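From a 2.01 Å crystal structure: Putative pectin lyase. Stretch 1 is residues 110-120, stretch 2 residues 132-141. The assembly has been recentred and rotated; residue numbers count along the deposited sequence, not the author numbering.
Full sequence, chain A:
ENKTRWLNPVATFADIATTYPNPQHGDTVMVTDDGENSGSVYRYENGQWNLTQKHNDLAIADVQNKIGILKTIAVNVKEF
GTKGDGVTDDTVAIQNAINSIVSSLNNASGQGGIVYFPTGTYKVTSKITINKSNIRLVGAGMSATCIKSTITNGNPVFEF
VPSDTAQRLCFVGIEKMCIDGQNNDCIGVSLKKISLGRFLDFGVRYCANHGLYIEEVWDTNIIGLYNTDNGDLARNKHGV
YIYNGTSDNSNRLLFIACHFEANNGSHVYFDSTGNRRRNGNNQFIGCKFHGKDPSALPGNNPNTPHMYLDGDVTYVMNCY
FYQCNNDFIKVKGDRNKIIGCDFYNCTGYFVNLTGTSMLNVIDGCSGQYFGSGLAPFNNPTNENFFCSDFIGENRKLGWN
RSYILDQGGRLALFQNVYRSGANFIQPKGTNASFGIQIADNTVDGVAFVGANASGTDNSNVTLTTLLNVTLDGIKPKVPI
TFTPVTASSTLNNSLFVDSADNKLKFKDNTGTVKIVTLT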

# COMPACT_ATOMS: atom_id res chain seq x y z
N GLY A 110 -14.53 10.48 -25.33
CA GLY A 110 -14.47 9.89 -26.65
C GLY A 110 -13.41 10.48 -27.56
O GLY A 110 -13.45 10.24 -28.77
N GLN A 111 -12.47 11.24 -27.01
CA GLN A 111 -11.38 11.85 -27.77
C GLN A 111 -10.08 11.58 -27.05
O GLN A 111 -10.08 11.37 -25.84
CB GLN A 111 -11.53 13.37 -27.93
CG GLN A 111 -12.77 13.87 -28.69
CD GLN A 111 -12.86 15.40 -28.71
OE1 GLN A 111 -12.84 16.04 -27.66
NE2 GLN A 111 -12.95 15.99 -29.89
N GLY A 112 -8.96 11.67 -27.76
CA GLY A 112 -7.64 11.57 -27.13
C GLY A 112 -6.89 10.34 -27.60
O GLY A 112 -7.14 9.80 -28.68
N GLY A 113 -5.96 9.89 -26.78
CA GLY A 113 -5.26 8.64 -27.06
C GLY A 113 -3.81 8.69 -26.63
O GLY A 113 -3.38 9.61 -25.94
N ILE A 114 -3.06 7.68 -27.04
CA ILE A 114 -1.67 7.51 -26.66
C ILE A 114 -0.78 8.12 -27.73
O ILE A 114 -1.03 7.93 -28.93
CB ILE A 114 -1.31 6.02 -26.44
CG1 ILE A 114 -2.02 5.44 -25.22
CG2 ILE A 114 0.21 5.84 -26.33
CD1 ILE A 114 -1.62 3.97 -24.91
N VAL A 115 0.25 8.84 -27.30
CA VAL A 115 1.39 9.20 -28.14
C VAL A 115 2.56 8.32 -27.72
O VAL A 115 3.06 8.42 -26.59
CB VAL A 115 1.76 10.68 -28.00
CG1 VAL A 115 3.04 10.98 -28.80
CG2 VAL A 115 0.60 11.57 -28.48
N TYR A 116 3.02 7.45 -28.62
CA TYR A 116 3.96 6.40 -28.26
C TYR A 116 5.35 6.75 -28.75
O TYR A 116 5.52 7.14 -29.92
CB TYR A 116 3.53 5.06 -28.85
CG TYR A 116 4.54 4.00 -28.51
CD1 TYR A 116 4.66 3.53 -27.21
CD2 TYR A 116 5.43 3.52 -29.47
CE1 TYR A 116 5.62 2.56 -26.88
CE2 TYR A 116 6.38 2.57 -29.15
CZ TYR A 116 6.47 2.09 -27.86
OH TYR A 116 7.43 1.13 -27.55
N PHE A 117 6.34 6.61 -27.87
CA PHE A 117 7.74 6.92 -28.15
C PHE A 117 8.52 5.60 -28.15
O PHE A 117 8.77 5.05 -27.07
CB PHE A 117 8.35 7.86 -27.09
CG PHE A 117 7.74 9.23 -27.01
CD1 PHE A 117 6.44 9.41 -26.56
CD2 PHE A 117 8.50 10.35 -27.30
CE1 PHE A 117 5.89 10.68 -26.48
CE2 PHE A 117 7.96 11.63 -27.22
CZ PHE A 117 6.65 11.80 -26.81
N PRO A 118 8.94 5.07 -29.30
CA PRO A 118 9.70 3.82 -29.31
C PRO A 118 11.06 4.01 -28.66
O PRO A 118 11.53 5.13 -28.43
CB PRO A 118 9.86 3.48 -30.81
CG PRO A 118 8.85 4.36 -31.53
CD PRO A 118 8.71 5.59 -30.67
N THR A 119 11.68 2.87 -28.33
CA THR A 119 13.03 2.85 -27.79
C THR A 119 13.92 3.86 -28.49
O THR A 119 13.93 3.95 -29.72
CB THR A 119 13.62 1.45 -27.94
OG1 THR A 119 12.87 0.55 -27.11
CG2 THR A 119 15.09 1.44 -27.51
N GLY A 120 14.61 4.68 -27.71
CA GLY A 120 15.47 5.68 -28.31
C GLY A 120 15.80 6.81 -27.36
O GLY A 120 15.27 6.92 -26.26
N LYS A 132 -4.29 19.51 -24.34
CA LYS A 132 -5.61 18.91 -24.53
C LYS A 132 -5.75 17.68 -23.65
O LYS A 132 -4.76 17.02 -23.33
CB LYS A 132 -5.84 18.55 -26.00
CG LYS A 132 -5.91 19.80 -26.89
CD LYS A 132 -6.20 19.43 -28.33
CE LYS A 132 -6.19 20.67 -29.21
NZ LYS A 132 -6.42 20.34 -30.64
N SER A 133 -6.99 17.38 -23.26
CA SER A 133 -7.29 16.28 -22.35
C SER A 133 -7.10 14.92 -23.03
O SER A 133 -7.11 14.80 -24.26
CB SER A 133 -8.73 16.37 -21.83
OG SER A 133 -8.86 17.44 -20.91
N ASN A 134 -6.94 13.89 -22.19
CA ASN A 134 -6.91 12.49 -22.61
C ASN A 134 -5.69 12.14 -23.44
O ASN A 134 -5.74 11.29 -24.32
CB ASN A 134 -8.19 12.11 -23.37
CG ASN A 134 -9.43 12.36 -22.55
OD1 ASN A 134 -9.39 12.21 -21.34
ND2 ASN A 134 -10.51 12.73 -23.18
N ILE A 135 -4.56 12.80 -23.18
CA ILE A 135 -3.34 12.51 -23.91
C ILE A 135 -2.38 11.81 -22.96
O ILE A 135 -2.10 12.32 -21.86
CB ILE A 135 -2.71 13.78 -24.51
CG1 ILE A 135 -3.60 14.33 -25.64
CG2 ILE A 135 -1.31 13.48 -25.06
CD1 ILE A 135 -2.95 15.51 -26.44
N ARG A 136 -1.90 10.63 -23.35
CA ARG A 136 -0.92 9.89 -22.57
C ARG A 136 0.36 9.75 -23.39
O ARG A 136 0.31 9.33 -24.55
CB ARG A 136 -1.45 8.51 -22.19
CG ARG A 136 -2.30 8.50 -20.95
CD ARG A 136 -2.54 7.07 -20.52
NE ARG A 136 -3.39 6.37 -21.47
CZ ARG A 136 -3.26 5.10 -21.83
NH1 ARG A 136 -2.28 4.35 -21.32
NH2 ARG A 136 -4.10 4.57 -22.71
N LEU A 137 1.50 10.08 -22.78
CA LEU A 137 2.81 9.90 -23.39
C LEU A 137 3.42 8.59 -22.87
O LEU A 137 3.72 8.46 -21.68
CB LEU A 137 3.74 11.07 -23.08
CG LEU A 137 3.22 12.50 -23.29
CD1 LEU A 137 4.28 13.55 -22.89
CD2 LEU A 137 2.73 12.73 -24.73
N VAL A 138 3.62 7.63 -23.76
CA VAL A 138 4.03 6.28 -23.39
C VAL A 138 5.29 5.93 -24.17
O VAL A 138 5.32 6.07 -25.39
CB VAL A 138 2.91 5.26 -23.70
CG1 VAL A 138 3.38 3.82 -23.38
CG2 VAL A 138 1.62 5.63 -22.95
N GLY A 139 6.32 5.46 -23.47
CA GLY A 139 7.53 4.95 -24.09
C GLY A 139 7.67 3.44 -23.95
O GLY A 139 6.76 2.73 -23.53
N ALA A 140 8.85 2.95 -24.33
CA ALA A 140 9.13 1.52 -24.31
C ALA A 140 9.69 1.03 -22.98
O ALA A 140 9.86 -0.19 -22.80
CB ALA A 140 10.09 1.17 -25.43
N GLY A 141 9.97 1.93 -22.04
CA GLY A 141 10.53 1.58 -20.75
C GLY A 141 11.11 2.80 -20.06
O GLY A 141 11.51 3.75 -20.75

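Neighbouring parallel strands illustrate how a regular backbone ladder leaves side-chain rotamers to shape the two faces of a sheet. Here the ladder is carried by alternate residues of the first strand: Gly113 N donates to Asn134 O (2.8 Å), Val115 N to Arg136 O (2.8 Å) and Phe117 N to Val138 O (2.7 Å), while Gly113 O and Val115 O accept from Arg136 N (3.2 Å) and Val138 N (3.0 Å).

The intervening residues, Ile114 and Tyr116, share a face with Arg136 and Val138. Ile114, in the extended mt rotamer, lays CD1 over one face of the Arg136 guanidinium, 3.4 Å from NH2, and its CG2 meets Val138 CG2 at 3.7 Å. The t rotamer of Tyr116 runs its ring forward along the strand direction, CD1 lying 4.0 Å from Val138 CG1 and OH reaching 3.4 Å from Ala140 CB, where a small methyl fits.

On the other face, Val115 CB packs 4.0 Å from Leu137 CD2, and Phe117, with chi1 m, brings CE1 to 4.0 Å from Leu137 CB; these side chains are buried, as suits their apolar character.

Before the strands, Asn134 adds a weak bond from ND2 to Gln111 O (3.0 Å). Gly112 is obligatory beside it: an ideal CB would sit 2.3 Å from Asn134 CB.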